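Putative iron binding protein (Bordetella pertussis Tohama I, PDB 1Y9U) binds ferric iron and probably serves as the periplasmic solute-binding protein of a bacterial iron-uptake system. Local coordinates at residues S9-R14 against N35-K40; G42-V47 against I68-G73; L109-D114 against A219-R224; G123-P128 against R165-N170; A159-L164 against V316-F321. All blocks are in the same frame, centred on the assembly; numbering follows the deposited sequence.

Interactions 1 and 2 lie together, their centres about 13 Å apart, and touch through Tyr-11 against Leu-43 and Arg-46. They come first along the chain and belong to the parallel strand pair 7-12 and 33-38 of a mixed sheet and to the helices that pack on it. Interactions 3, 4 and 5 gather about 30 to 40 Å from them, centre to centre. Interaction 4 falls within the chain between the two strands of interaction 3, and the two meet at Leu-109 and Leu-125. Interactions 4 and 5 share helix 157-170, with centres about 10 Å apart. This separation fits the two-lobed build of periplasmic binding proteins, in which long strands such as 100-112 and 237-245 connect the lobes.

Interaction 1 of 5, residues S9-R14 against N35-K40; sequences SLYTTR and NTVFVK
The right-handed beta-alpha-beta unit of strand 7-12, helix 20-30 and strand 33-38 is closed here by its two parallel strands, whose short axes run 4.8 Å apart at 19°. Backbone bonds alternate along the pair: Leu-10 N gives to Asn-35 O, Val-37 N to Leu-10 O, Thr-12 N to Val-37 O and Val-39 N to Thr-12 O. The last is the straightest at hydrogen (175°), although Val-39 N sits above the carbonyl plane of Thr-12. On one face, Asn-35 ND2 donates to Ser-9 OG at 3.1 Å with the hydroxyl close to the amide plane. On that face too, Val-37 lies alongside Tyr-11, its CG1 set over the ring in a CH-pi contact, 4.1 Å from the ring centroid; the Tyr-11 hydroxyl reaches Glu-50. The other face carries Leu-10, Thr-12, Thr-36 and Phe-38, with Thr-12 CG2 4.2 Å from Thr-36 CG2. As the strand ends, Thr-12 OG1, anti to its own backbone N (chi1 174°), accepts from Arg-14 N in an ST turn. One water donates to both Thr-13 O and Lys-40 O, joining the diverging chain ends. Arg-14, salt-bridged to Glu-276, brings its side chain about 6 Å from that of the iron-binding Tyr-199. Such parallel strands, with a residue near the iron site just past a strand's C-terminal end, are typical of the alpha/beta lobes of periplasmic binding proteins.

Interaction 2 of 5, residues G42-V47 against I68-G73; sequences GLLERV and IDLVNG
Leu-70 places its CD2 methyl against the backbone of Leu-44, 3.8 Å from Leu-44 CA, and beside its CB. This is apolar helix-helix packing between helix 43-50 and helix 64-72 in an alpha/beta lobe of the solute-binding fold. The short axes are 10.0 Å apart and cross at 29°, so leucine branches, with no hydrogen bond across, fill the gap. Leu-70 CG stands anti to the carbonyl carbon (chi1 -63°), which turns CD2 across to Leu-44 and leaves CD1 to meet Leu-43 CD2 at 4.1 Å, the side chains of Leu-43 and Leu-70 crossing nearly at right angles. Leu-43 and Leu-44 both carry CG anti to the backbone N, yet from successive helical positions they reach different places: Leu-43 joins Leu-70 on the side facing strand 7-12, where it also touches Tyr-11, while Leu-44 runs straight across to the end of helix 64-72. Val-75 also packs on Leu-44, and Leu-59 of strand 58-62 on Leu-70. At the far end of Leu-44 the methyls part. CD2 rests 3.9 Å from Asp-69 O, and CD1 lies at the same 3.9 Å against the CA of Gly-73, which has no side chain there.

Interaction 3 of 5, residues L109-D114 against A219-R224; sequences LYVEKD and AIKVVR
Four backbone hydrogen bonds join strands 109-112 and 220-223 as an antiparallel pair, and a fifth follows just past them. Leu-109 and Val-223 exchange two, N to O each way, and so do Val-111 and Lys-221, where Lys-221 N reaches Val-111 O at 2.8 Å. The fifth, Lys-113 N to Ala-219 O at 3.0 Å, is more bent (138° at hydrogen), with the donor above the carbonyl plane. Ala-219 O is gripped a second time by a water that also donates to Glu-112 OE2. Beyond the strand, Glu-112 OE1 accepts from Asp-114 N, and Lys-113 curls at its last torsion (chi4 70°) so that NZ makes a 2.8 Å salt bridge with Asp-114 OD2. On one face Val-111 takes the centre: its CG2 touches Val-223 CG2, and its CG1 lies 3.8 Å from CE of Lys-221. That lysine, extended beyond CG, runs out past Lys-113 O to give its ammonium to Leu-115 O. On the Tyr-110 side, Ile-220 CD1 reaches over the ring, 3.6 Å above the plane and displaced towards the rim near CG and CD2. The Tyr-110 hydroxyl bonds to Asn-197 O, and its side chain packs against that of the iron-binding Tyr-200, no iron being bound here. Strand 100-112 is thereby held between strand 220-223 and strand 193-197, with helices 179-187 and 198-206 packed on the face bearing Tyr-110.

Interaction 4 of 5, residues G123-P128 against R165-N170; sequences GDLADP and RGVKAN
The 3-10 turn 123-126 comes up against the last turns of helix 157-170, and the backbones are nearest at Ala-126 and Gly-166, whose CA atoms are 4.4 Å apart. Gly-166 has no side chain on the side facing the turn, and its bare CA lets the Ala-126 CB methyl come to 4.0 Å from Gly-166 CA. Val-167 is the main apolar partner. Its CG2, anti to the carbonyl carbon, presses on the Leu-125 to Ala-126 peptide, 3.9 Å from Leu-125 C, and also meets CB and CG of Leu-125. Leu-125 CD2 lies 4.0 Å from both methyls of Val-167, the two side chains crossing obliquely. Leu-125 then continues inward towards Val-134, Ile-193 and Leu-195, seating the turn on strands 134-135 and 193-197, while Trp-163, one turn earlier in the helix, covers Ala-126 and Leu-125. Asn-170, buried, points its side chain into the bend formed by Leu-125, Asp-127 and Pro-128. Asp-127 itself turns away, its OD2 accepting from Lys-129 N. The contact therefore rests on apolar packing and a close approach of the two backbones, with one polar side chain, that of Asn-170, buried beside the carbonyls of Leu-125 and Asp-127.

Interaction 5 of 5, residues A159-L164 against V316-F321; sequences ATEKWL and VDKVGF
Leu-164 leads from helix 157-170 into the C-terminal end of helix 303-318, which finishes in a Schellman motif at Gly-320. Its CB rests 4.0 Å from Val-319 CG2. CG, anti to the carbonyl carbon (chi1 -75°), spreads the two methyls to different partners: CD1 reaches Val-316, 4.2 Å from its CG2, while CD2 meets the Phe-321 ring, 3.9 Å from its CD2. That ring also brings an edge to the backbone, with Leu-164 O near the ring plane. The Schellman turn, closed by Gly-320 N to Asp-317 O and Phe-321 N to Val-316 O, thus sets Val-319 and Phe-321 beside the leucine. One turn earlier, fully extended Glu-161 passes CG by Val-319 CG1 and crosses the equally extended Lys-318. Arg-165 holds OE1 of Glu-161, which also accepts from a water. Lys-318 NZ takes the other oxygen, 2.9 Å from Glu-161 OE2, approaching from above the carboxylate plane.

Interaction 1 of 5, residues S9-R14 against N35-K40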
# COMPACT_ATOMS: atom_id res chain seq x y z
N SER A 9 22.78 8.07 -0.42
CA SER A 9 21.71 9.00 -0.10
C SER A 9 20.33 8.44 -0.46
O SER A 9 20.05 8.13 -1.60
CB SER A 9 21.94 10.34 -0.81
OG SER A 9 23.12 10.96 -0.32
N LEU A 10 19.49 8.32 0.56
CA LEU A 10 18.11 7.84 0.39
C LEU A 10 17.16 9.01 0.40
O LEU A 10 17.01 9.66 1.43
CB LEU A 10 17.77 6.88 1.52
CG LEU A 10 16.31 6.37 1.55
CD1 LEU A 10 15.99 5.51 0.34
CD2 LEU A 10 16.05 5.61 2.84
N TYR A 11 16.53 9.28 -0.73
CA TYR A 11 15.45 10.27 -0.79
C TYR A 11 14.14 9.51 -0.58
O TYR A 11 13.83 8.62 -1.36
CB TYR A 11 15.39 10.95 -2.15
CG TYR A 11 16.42 12.05 -2.41
CD1 TYR A 11 17.72 11.98 -1.91
CD2 TYR A 11 16.09 13.14 -3.20
CE1 TYR A 11 18.64 12.98 -2.18
CE2 TYR A 11 17.00 14.13 -3.47
CZ TYR A 11 18.26 14.05 -2.95
OH TYR A 11 19.17 15.04 -3.23
N THR A 12 13.39 9.89 0.45
CA THR A 12 12.20 9.14 0.87
C THR A 12 11.03 10.03 1.20
O THR A 12 11.19 11.03 1.88
CB THR A 12 12.53 8.26 2.08
OG1 THR A 12 11.31 7.65 2.56
CG2 THR A 12 13.13 9.08 3.24
N THR A 13 9.84 9.64 0.73
CA THR A 13 8.61 10.32 1.11
C THR A 13 7.98 9.66 2.33
O THR A 13 6.94 10.12 2.82
CB THR A 13 7.61 10.34 -0.05
OG1 THR A 13 7.10 9.01 -0.27
CG2 THR A 13 8.25 10.78 -1.39
N ARG A 14 8.57 8.55 2.79
CA ARG A 14 8.17 7.91 4.04
C ARG A 14 8.92 8.52 5.21
O ARG A 14 10.14 8.70 5.13
CB ARG A 14 8.49 6.40 3.99
CG ARG A 14 7.90 5.69 2.80
CD ARG A 14 7.51 4.25 3.12
NE ARG A 14 6.23 4.24 3.85
CZ ARG A 14 5.53 3.15 4.10
NH1 ARG A 14 5.97 1.95 3.76
NH2 ARG A 14 4.38 3.25 4.73
N ASN A 35 22.69 8.86 4.19
CA ASN A 35 22.09 10.19 4.26
C ASN A 35 20.61 10.06 3.98
O ASN A 35 20.22 9.69 2.88
CB ASN A 35 22.71 11.13 3.24
CG ASN A 35 24.22 11.20 3.36
OD1 ASN A 35 24.74 11.42 4.45
ND2 ASN A 35 24.91 10.98 2.26
N THR A 36 19.79 10.35 4.99
CA THR A 36 18.34 10.23 4.87
C THR A 36 17.81 11.61 4.54
O THR A 36 17.97 12.54 5.33
CB THR A 36 17.72 9.74 6.19
OG1 THR A 36 18.22 8.44 6.53
CG2 THR A 36 16.21 9.54 6.03
N VAL A 37 17.20 11.73 3.36
CA VAL A 37 16.62 12.97 2.87
C VAL A 37 15.11 12.80 2.75
O VAL A 37 14.62 12.17 1.82
CB VAL A 37 17.23 13.41 1.53
CG1 VAL A 37 16.55 14.68 1.02
CG2 VAL A 37 18.74 13.63 1.67
N PHE A 38 14.38 13.41 3.68
CA PHE A 38 12.93 13.32 3.72
C PHE A 38 12.33 14.33 2.74
O PHE A 38 12.59 15.55 2.83
CB PHE A 38 12.45 13.59 5.14
CG PHE A 38 10.94 13.59 5.30
CD1 PHE A 38 10.17 12.54 4.82
CD2 PHE A 38 10.30 14.63 5.95
CE1 PHE A 38 8.79 12.56 4.97
CE2 PHE A 38 8.93 14.64 6.09
CZ PHE A 38 8.18 13.60 5.61
N VAL A 39 11.55 13.83 1.79
CA VAL A 39 10.87 14.65 0.80
C VAL A 39 9.36 14.43 0.93
O VAL A 39 8.79 13.50 0.34
CB VAL A 39 11.35 14.32 -0.63
CG1 VAL A 39 10.71 15.24 -1.65
CG2 VAL A 39 12.89 14.38 -0.72
N LYS A 40 8.71 15.29 1.71
CA LYS A 40 7.28 15.13 2.05
C LYS A 40 6.38 14.98 0.80
O LYS A 40 5.53 14.08 0.72
CB LYS A 40 6.81 16.27 2.96
CG LYS A 40 7.11 17.70 2.45
CD LYS A 40 8.05 18.50 3.37
CE LYS A 40 9.53 18.37 2.95
NZ LYS A 40 10.31 19.57 3.38
O HOH W 1 5.12 12.03 2.29

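Interaction 2 of 5, residues G42-V47 against I68-G73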
# COMPACT_ATOMS: atom_id res chain seq x y z
N GLY A 42 6.41 15.92 -3.85
CA GLY A 42 7.11 16.40 -5.03
C GLY A 42 8.48 15.78 -5.23
O GLY A 42 9.43 16.45 -5.63
N LEU A 43 8.59 14.48 -4.96
CA LEU A 43 9.87 13.79 -5.10
C LEU A 43 10.37 13.82 -6.54
O LEU A 43 11.53 14.13 -6.79
CB LEU A 43 9.76 12.35 -4.60
CG LEU A 43 11.00 11.46 -4.79
CD1 LEU A 43 12.18 12.02 -4.03
CD2 LEU A 43 10.69 10.06 -4.33
N LEU A 44 9.49 13.49 -7.49
CA LEU A 44 9.85 13.55 -8.91
C LEU A 44 10.44 14.90 -9.28
O LEU A 44 11.46 14.99 -9.94
CB LEU A 44 8.63 13.28 -9.80
CG LEU A 44 8.78 13.51 -11.30
CD1 LEU A 44 9.92 12.68 -11.86
CD2 LEU A 44 7.49 13.22 -12.03
N GLU A 45 9.76 15.95 -8.83
CA GLU A 45 10.13 17.31 -9.20
C GLU A 45 11.46 17.74 -8.59
O GLU A 45 12.27 18.39 -9.26
CB GLU A 45 9.00 18.27 -8.82
CG GLU A 45 7.81 18.25 -9.78
CD GLU A 45 6.84 17.09 -9.58
OE1 GLU A 45 6.83 16.44 -8.50
OE2 GLU A 45 6.05 16.83 -10.52
N ARG A 46 11.70 17.37 -7.33
CA ARG A 46 12.97 17.68 -6.66
C ARG A 46 14.15 16.99 -7.35
O ARG A 46 15.19 17.61 -7.54
CB ARG A 46 12.96 17.28 -5.18
CG ARG A 46 14.20 17.76 -4.39
CD ARG A 46 14.34 17.12 -3.01
NE ARG A 46 14.77 18.06 -1.96
CZ ARG A 46 15.97 18.06 -1.36
NH1 ARG A 46 16.91 17.19 -1.67
NH2 ARG A 46 16.23 18.96 -0.42
N VAL A 47 14.00 15.72 -7.70
CA VAL A 47 15.11 14.97 -8.30
C VAL A 47 15.42 15.50 -9.70
O VAL A 47 16.58 15.67 -10.05
CB VAL A 47 14.84 13.44 -8.31
CG1 VAL A 47 15.95 12.69 -9.04
CG2 VAL A 47 14.70 12.92 -6.88
N ILE A 68 5.76 4.51 -10.62
CA ILE A 68 5.74 4.54 -12.08
C ILE A 68 5.95 5.96 -12.58
O ILE A 68 6.61 6.16 -13.59
CB ILE A 68 4.43 3.92 -12.62
CG1 ILE A 68 4.36 2.45 -12.18
CG2 ILE A 68 4.29 4.13 -14.14
CD1 ILE A 68 4.25 1.41 -13.24
N ASP A 69 5.43 6.95 -11.86
CA ASP A 69 5.66 8.35 -12.22
C ASP A 69 7.15 8.69 -12.19
O ASP A 69 7.62 9.46 -13.02
CB ASP A 69 4.86 9.30 -11.32
CG ASP A 69 3.38 9.36 -11.69
OD1 ASP A 69 2.65 10.08 -10.98
OD2 ASP A 69 2.87 8.71 -12.62
N LEU A 70 7.89 8.14 -11.22
CA LEU A 70 9.34 8.36 -11.17
C LEU A 70 10.02 7.76 -12.39
O LEU A 70 10.89 8.38 -13.00
CB LEU A 70 9.96 7.77 -9.91
CG LEU A 70 9.50 8.34 -8.58
CD1 LEU A 70 10.04 7.52 -7.42
CD2 LEU A 70 9.91 9.80 -8.43
N VAL A 71 9.60 6.55 -12.77
CA VAL A 71 10.20 5.83 -13.89
C VAL A 71 9.90 6.59 -15.19
O VAL A 71 10.80 6.90 -15.97
CB VAL A 71 9.72 4.37 -13.95
CG1 VAL A 71 10.25 3.66 -15.20
CG2 VAL A 71 10.18 3.63 -12.69
N ASN A 72 8.62 6.91 -15.39
CA ASN A 72 8.19 7.64 -16.57
C ASN A 72 8.76 9.06 -16.62
O ASN A 72 8.97 9.61 -17.71
CB ASN A 72 6.66 7.68 -16.67
CG ASN A 72 6.06 6.34 -17.02
OD1 ASN A 72 4.85 6.14 -16.85
ND2 ASN A 72 6.88 5.41 -17.50
N GLY A 73 9.04 9.63 -15.45
CA GLY A 73 9.61 10.96 -15.34
C GLY A 73 11.12 11.05 -15.56
O GLY A 73 11.68 12.15 -15.49

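Interaction 3 of 5, residues L109-D114 against A219-R224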
# COMPACT_ATOMS: atom_id res chain seq x y z
N LEU A 109 -11.72 -5.76 4.24
CA LEU A 109 -13.03 -5.48 4.80
C LEU A 109 -12.94 -5.47 6.31
O LEU A 109 -12.55 -6.47 6.92
CB LEU A 109 -14.03 -6.53 4.35
CG LEU A 109 -15.51 -6.16 4.51
CD1 LEU A 109 -15.95 -5.07 3.52
CD2 LEU A 109 -16.40 -7.38 4.39
N TYR A 110 -13.24 -4.34 6.93
CA TYR A 110 -13.44 -4.29 8.37
C TYR A 110 -14.84 -4.78 8.64
O TYR A 110 -15.75 -4.40 7.92
CB TYR A 110 -13.34 -2.88 8.90
CG TYR A 110 -11.99 -2.17 8.80
CD1 TYR A 110 -10.89 -2.73 8.16
CD2 TYR A 110 -11.85 -0.89 9.36
CE1 TYR A 110 -9.69 -2.02 8.08
CE2 TYR A 110 -10.66 -0.20 9.29
CZ TYR A 110 -9.57 -0.78 8.67
OH TYR A 110 -8.42 -0.03 8.54
N VAL A 111 -15.01 -5.64 9.64
CA VAL A 111 -16.27 -6.30 9.91
C VAL A 111 -16.56 -6.24 11.40
O VAL A 111 -15.67 -6.52 12.21
CB VAL A 111 -16.23 -7.78 9.47
CG1 VAL A 111 -17.54 -8.48 9.77
CG2 VAL A 111 -15.84 -7.87 7.98
N GLU A 112 -17.79 -5.93 11.79
CA GLU A 112 -18.18 -5.98 13.19
C GLU A 112 -17.75 -7.33 13.75
O GLU A 112 -17.96 -8.36 13.11
CB GLU A 112 -19.69 -5.81 13.32
CG GLU A 112 -20.16 -5.37 14.69
CD GLU A 112 -20.21 -6.48 15.74
OE1 GLU A 112 -20.40 -7.66 15.36
OE2 GLU A 112 -20.06 -6.14 16.94
N LYS A 113 -17.17 -7.34 14.95
CA LYS A 113 -16.43 -8.50 15.41
C LYS A 113 -17.22 -9.81 15.47
O LYS A 113 -16.63 -10.87 15.34
CB LYS A 113 -15.80 -8.22 16.78
CG LYS A 113 -16.83 -8.05 17.90
CD LYS A 113 -16.20 -7.55 19.19
CE LYS A 113 -17.22 -7.36 20.30
NZ LYS A 113 -17.75 -8.67 20.81
N ASP A 114 -18.52 -9.74 15.66
CA ASP A 114 -19.34 -10.95 15.77
C ASP A 114 -20.23 -11.24 14.58
O ASP A 114 -21.02 -12.18 14.60
CB ASP A 114 -20.20 -10.88 17.02
CG ASP A 114 -19.38 -10.83 18.29
OD1 ASP A 114 -18.48 -11.69 18.42
OD2 ASP A 114 -19.59 -9.98 19.17
N ALA A 219 -13.45 -3.50 18.29
CA ALA A 219 -14.81 -3.62 17.78
C ALA A 219 -14.91 -4.42 16.48
O ALA A 219 -16.02 -4.79 16.09
CB ALA A 219 -15.38 -2.25 17.54
N ILE A 220 -13.78 -4.65 15.80
CA ILE A 220 -13.76 -5.18 14.45
C ILE A 220 -12.86 -6.39 14.32
O ILE A 220 -11.98 -6.67 15.13
CB ILE A 220 -13.33 -4.09 13.40
CG1 ILE A 220 -11.89 -3.60 13.61
CG2 ILE A 220 -14.30 -2.92 13.45
CD1 ILE A 220 -11.31 -2.94 12.37
N LYS A 221 -13.08 -7.10 13.23
CA LYS A 221 -12.18 -8.10 12.71
C LYS A 221 -11.93 -7.79 11.24
O LYS A 221 -12.66 -7.02 10.60
CB LYS A 221 -12.74 -9.51 12.86
CG LYS A 221 -14.04 -9.78 12.10
CD LYS A 221 -14.62 -11.16 12.41
CE LYS A 221 -15.97 -11.29 11.79
NZ LYS A 221 -16.59 -12.60 12.13
N VAL A 222 -10.88 -8.40 10.70
CA VAL A 222 -10.53 -8.26 9.30
C VAL A 222 -10.96 -9.51 8.52
O VAL A 222 -10.69 -10.65 8.92
CB VAL A 222 -9.01 -8.04 9.14
CG1 VAL A 222 -8.55 -8.25 7.71
CG2 VAL A 222 -8.63 -6.66 9.62
N VAL A 223 -11.61 -9.27 7.39
CA VAL A 223 -11.79 -10.29 6.37
C VAL A 223 -11.14 -9.72 5.11
O VAL A 223 -11.45 -8.60 4.71
CB VAL A 223 -13.29 -10.60 6.12
CG1 VAL A 223 -13.47 -11.53 4.94
CG2 VAL A 223 -13.88 -11.22 7.36
N ARG A 224 -10.22 -10.47 4.52
CA ARG A 224 -9.55 -10.04 3.30
C ARG A 224 -10.34 -10.50 2.08
O ARG A 224 -10.39 -11.70 1.80
CB ARG A 224 -8.14 -10.63 3.21
CG ARG A 224 -7.19 -10.16 4.31
CD ARG A 224 -5.79 -10.15 3.82
NE ARG A 224 -4.74 -9.78 4.75
CZ ARG A 224 -4.04 -10.63 5.49
NH1 ARG A 224 -4.37 -11.90 5.58
NH2 ARG A 224 -3.00 -10.20 6.20
O HOH W 2 -18.35 -4.20 17.60

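Interaction 4 of 5, residues G123-P128 against R165-N170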
# COMPACT_ATOMS: atom_id res chain seq x y z
N GLY A 123 -16.72 -7.86 -5.13
CA GLY A 123 -18.02 -7.68 -5.75
C GLY A 123 -19.18 -7.77 -4.78
O GLY A 123 -20.23 -7.17 -5.02
N ASP A 124 -19.04 -8.54 -3.70
CA ASP A 124 -20.12 -8.71 -2.73
C ASP A 124 -20.55 -7.42 -2.06
O ASP A 124 -21.64 -7.34 -1.51
CB ASP A 124 -19.74 -9.74 -1.65
CG ASP A 124 -19.42 -11.11 -2.20
OD1 ASP A 124 -19.86 -11.45 -3.34
OD2 ASP A 124 -18.72 -11.91 -1.55
N LEU A 125 -19.68 -6.40 -2.06
CA LEU A 125 -20.00 -5.16 -1.38
C LEU A 125 -21.19 -4.43 -2.02
O LEU A 125 -21.83 -3.60 -1.38
CB LEU A 125 -18.76 -4.26 -1.35
CG LEU A 125 -18.78 -3.12 -0.33
CD1 LEU A 125 -18.84 -3.62 1.11
CD2 LEU A 125 -17.57 -2.24 -0.55
N ALA A 126 -21.45 -4.72 -3.28
CA ALA A 126 -22.59 -4.15 -4.03
C ALA A 126 -23.90 -4.94 -3.82
O ALA A 126 -24.93 -4.54 -4.35
CB ALA A 126 -22.26 -4.07 -5.50
N ASP A 127 -23.88 -6.05 -3.10
CA ASP A 127 -25.10 -6.82 -2.91
C ASP A 127 -26.12 -5.94 -2.22
O ASP A 127 -25.82 -5.33 -1.19
CB ASP A 127 -24.82 -8.06 -2.05
CG ASP A 127 -25.99 -9.03 -1.97
OD1 ASP A 127 -25.79 -10.21 -2.27
OD2 ASP A 127 -27.11 -8.72 -1.58
N PRO A 128 -27.35 -5.91 -2.75
CA PRO A 128 -28.43 -5.12 -2.17
C PRO A 128 -28.67 -5.34 -0.65
O PRO A 128 -29.16 -4.45 0.03
CB PRO A 128 -29.64 -5.59 -3.01
CG PRO A 128 -29.07 -5.91 -4.29
CD PRO A 128 -27.77 -6.57 -4.00
N ARG A 165 -21.89 1.83 -8.47
CA ARG A 165 -23.25 2.31 -8.23
C ARG A 165 -23.93 1.52 -7.08
O ARG A 165 -24.61 2.11 -6.26
CB ARG A 165 -24.08 2.21 -9.49
CG ARG A 165 -23.74 3.20 -10.55
CD ARG A 165 -24.74 3.15 -11.73
NE ARG A 165 -24.22 3.86 -12.87
CZ ARG A 165 -24.21 5.18 -12.98
NH1 ARG A 165 -24.76 5.95 -12.05
NH2 ARG A 165 -23.67 5.76 -14.04
N GLY A 166 -23.69 0.22 -7.01
CA GLY A 166 -24.28 -0.61 -5.98
C GLY A 166 -23.68 -0.30 -4.61
O GLY A 166 -24.37 -0.28 -3.61
N VAL A 167 -22.36 -0.08 -4.57
CA VAL A 167 -21.70 0.27 -3.32
C VAL A 167 -22.16 1.64 -2.84
O VAL A 167 -22.53 1.81 -1.66
CB VAL A 167 -20.18 0.22 -3.46
CG1 VAL A 167 -19.46 0.80 -2.23
CG2 VAL A 167 -19.73 -1.20 -3.69
N LYS A 168 -22.19 2.61 -3.75
CA LYS A 168 -22.71 3.94 -3.42
C LYS A 168 -24.09 3.83 -2.75
O LYS A 168 -24.37 4.44 -1.72
CB LYS A 168 -22.77 4.85 -4.65
CG LYS A 168 -23.41 6.20 -4.38
CD LYS A 168 -23.65 7.01 -5.62
CE LYS A 168 -24.36 8.30 -5.24
NZ LYS A 168 -24.62 9.24 -6.39
N ALA A 169 -24.95 3.02 -3.35
CA ALA A 169 -26.33 2.88 -2.87
C ALA A 169 -26.37 2.29 -1.48
O ALA A 169 -27.32 2.52 -0.70
CB ALA A 169 -27.10 2.00 -3.81
N ASN A 170 -25.34 1.50 -1.16
CA ASN A 170 -25.27 0.79 0.12
C ASN A 170 -24.64 1.60 1.26
O ASN A 170 -24.64 1.15 2.40
CB ASN A 170 -24.46 -0.51 -0.02
CG ASN A 170 -25.21 -1.63 -0.71
OD1 ASN A 170 -24.62 -2.63 -1.15
ND2 ASN A 170 -26.52 -1.50 -0.79

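Interaction 5 of 5, residues A159-L164 against V316-F321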
# COMPACT_ATOMS: atom_id res chain seq x y z
N ALA A 159 -18.70 -3.77 -15.57
CA ALA A 159 -18.90 -4.44 -14.30
C ALA A 159 -18.46 -3.51 -13.16
O ALA A 159 -19.10 -3.45 -12.13
CB ALA A 159 -18.13 -5.73 -14.22
N THR A 160 -17.38 -2.77 -13.38
CA THR A 160 -16.84 -1.89 -12.34
C THR A 160 -17.79 -0.74 -12.04
O THR A 160 -18.02 -0.38 -10.88
CB THR A 160 -15.46 -1.38 -12.73
OG1 THR A 160 -14.57 -2.49 -12.86
CG2 THR A 160 -14.87 -0.50 -11.61
N GLU A 161 -18.40 -0.17 -13.08
CA GLU A 161 -19.37 0.88 -12.89
C GLU A 161 -20.58 0.40 -12.10
O GLU A 161 -21.07 1.10 -11.19
CB GLU A 161 -19.81 1.44 -14.25
CG GLU A 161 -20.83 2.54 -14.12
CD GLU A 161 -21.29 3.10 -15.43
OE1 GLU A 161 -22.38 3.73 -15.41
OE2 GLU A 161 -20.56 2.95 -16.45
N LYS A 162 -21.06 -0.79 -12.42
CA LYS A 162 -22.20 -1.36 -11.73
C LYS A 162 -21.87 -1.59 -10.26
O LYS A 162 -22.68 -1.31 -9.40
CB LYS A 162 -22.64 -2.66 -12.40
CG LYS A 162 -23.64 -3.50 -11.62
CD LYS A 162 -24.31 -4.56 -12.51
CE LYS A 162 -25.66 -4.90 -11.97
NZ LYS A 162 -26.76 -4.05 -12.53
N TRP A 163 -20.66 -2.08 -9.99
CA TRP A 163 -20.19 -2.24 -8.61
C TRP A 163 -20.19 -0.91 -7.88
O TRP A 163 -20.70 -0.80 -6.78
CB TRP A 163 -18.80 -2.85 -8.61
CG TRP A 163 -18.26 -3.14 -7.24
CD1 TRP A 163 -18.59 -4.19 -6.47
CD2 TRP A 163 -17.33 -2.36 -6.49
NE1 TRP A 163 -17.92 -4.14 -5.27
CE2 TRP A 163 -17.12 -3.03 -5.27
CE3 TRP A 163 -16.62 -1.18 -6.74
CZ2 TRP A 163 -16.24 -2.55 -4.29
CZ3 TRP A 163 -15.76 -0.70 -5.77
CH2 TRP A 163 -15.57 -1.39 -4.57
N LEU A 164 -19.61 0.12 -8.49
CA LEU A 164 -19.56 1.44 -7.87
C LEU A 164 -20.95 1.97 -7.53
O LEU A 164 -21.16 2.51 -6.45
CB LEU A 164 -18.81 2.44 -8.75
CG LEU A 164 -17.29 2.28 -8.76
CD1 LEU A 164 -16.70 3.06 -9.91
CD2 LEU A 164 -16.70 2.71 -7.39
N VAL A 316 -15.50 6.81 -10.93
CA VAL A 316 -15.96 7.24 -9.62
C VAL A 316 -16.74 8.55 -9.74
O VAL A 316 -17.81 8.70 -9.14
CB VAL A 316 -14.75 7.36 -8.65
CG1 VAL A 316 -15.13 8.11 -7.37
CG2 VAL A 316 -14.18 5.97 -8.31
N ASP A 317 -16.24 9.47 -10.55
CA ASP A 317 -16.91 10.75 -10.76
C ASP A 317 -18.22 10.60 -11.56
O ASP A 317 -19.22 11.25 -11.22
CB ASP A 317 -15.99 11.74 -11.46
CG ASP A 317 -16.45 13.15 -11.32
OD1 ASP A 317 -16.61 13.64 -10.17
OD2 ASP A 317 -16.66 13.85 -12.32
N LYS A 318 -18.22 9.72 -12.55
CA LYS A 318 -19.41 9.45 -13.37
C LYS A 318 -20.58 9.05 -12.51
O LYS A 318 -21.70 9.52 -12.69
CB LYS A 318 -19.11 8.33 -14.38
CG LYS A 318 -20.29 7.98 -15.32
CD LYS A 318 -20.00 6.79 -16.21
CE LYS A 318 -21.12 6.58 -17.22
NZ LYS A 318 -20.90 5.37 -18.02
N VAL A 319 -20.34 8.18 -11.54
CA VAL A 319 -21.40 7.66 -10.69
C VAL A 319 -21.75 8.58 -9.52
O VAL A 319 -22.68 8.28 -8.76
CB VAL A 319 -21.13 6.21 -10.19
CG1 VAL A 319 -20.74 5.30 -11.33
CG2 VAL A 319 -20.09 6.17 -9.09
N GLY A 320 -21.01 9.66 -9.33
CA GLY A 320 -21.26 10.59 -8.24
C GLY A 320 -21.11 9.88 -6.89
O GLY A 320 -21.90 10.06 -5.99
N PHE A 321 -20.06 9.07 -6.78
CA PHE A 321 -19.85 8.20 -5.62
C PHE A 321 -19.85 8.95 -4.29
O PHE A 321 -20.32 8.41 -3.30
CB PHE A 321 -18.53 7.47 -5.78
CG PHE A 321 -18.34 6.34 -4.81
CD1 PHE A 321 -17.66 6.54 -3.62
CD2 PHE A 321 -18.84 5.07 -5.07
CE1 PHE A 321 -17.47 5.48 -2.73
CE2 PHE A 321 -18.64 4.03 -4.19
CZ PHE A 321 -17.97 4.24 -3.02
O HOH W 3 -23.90 3.78 -17.71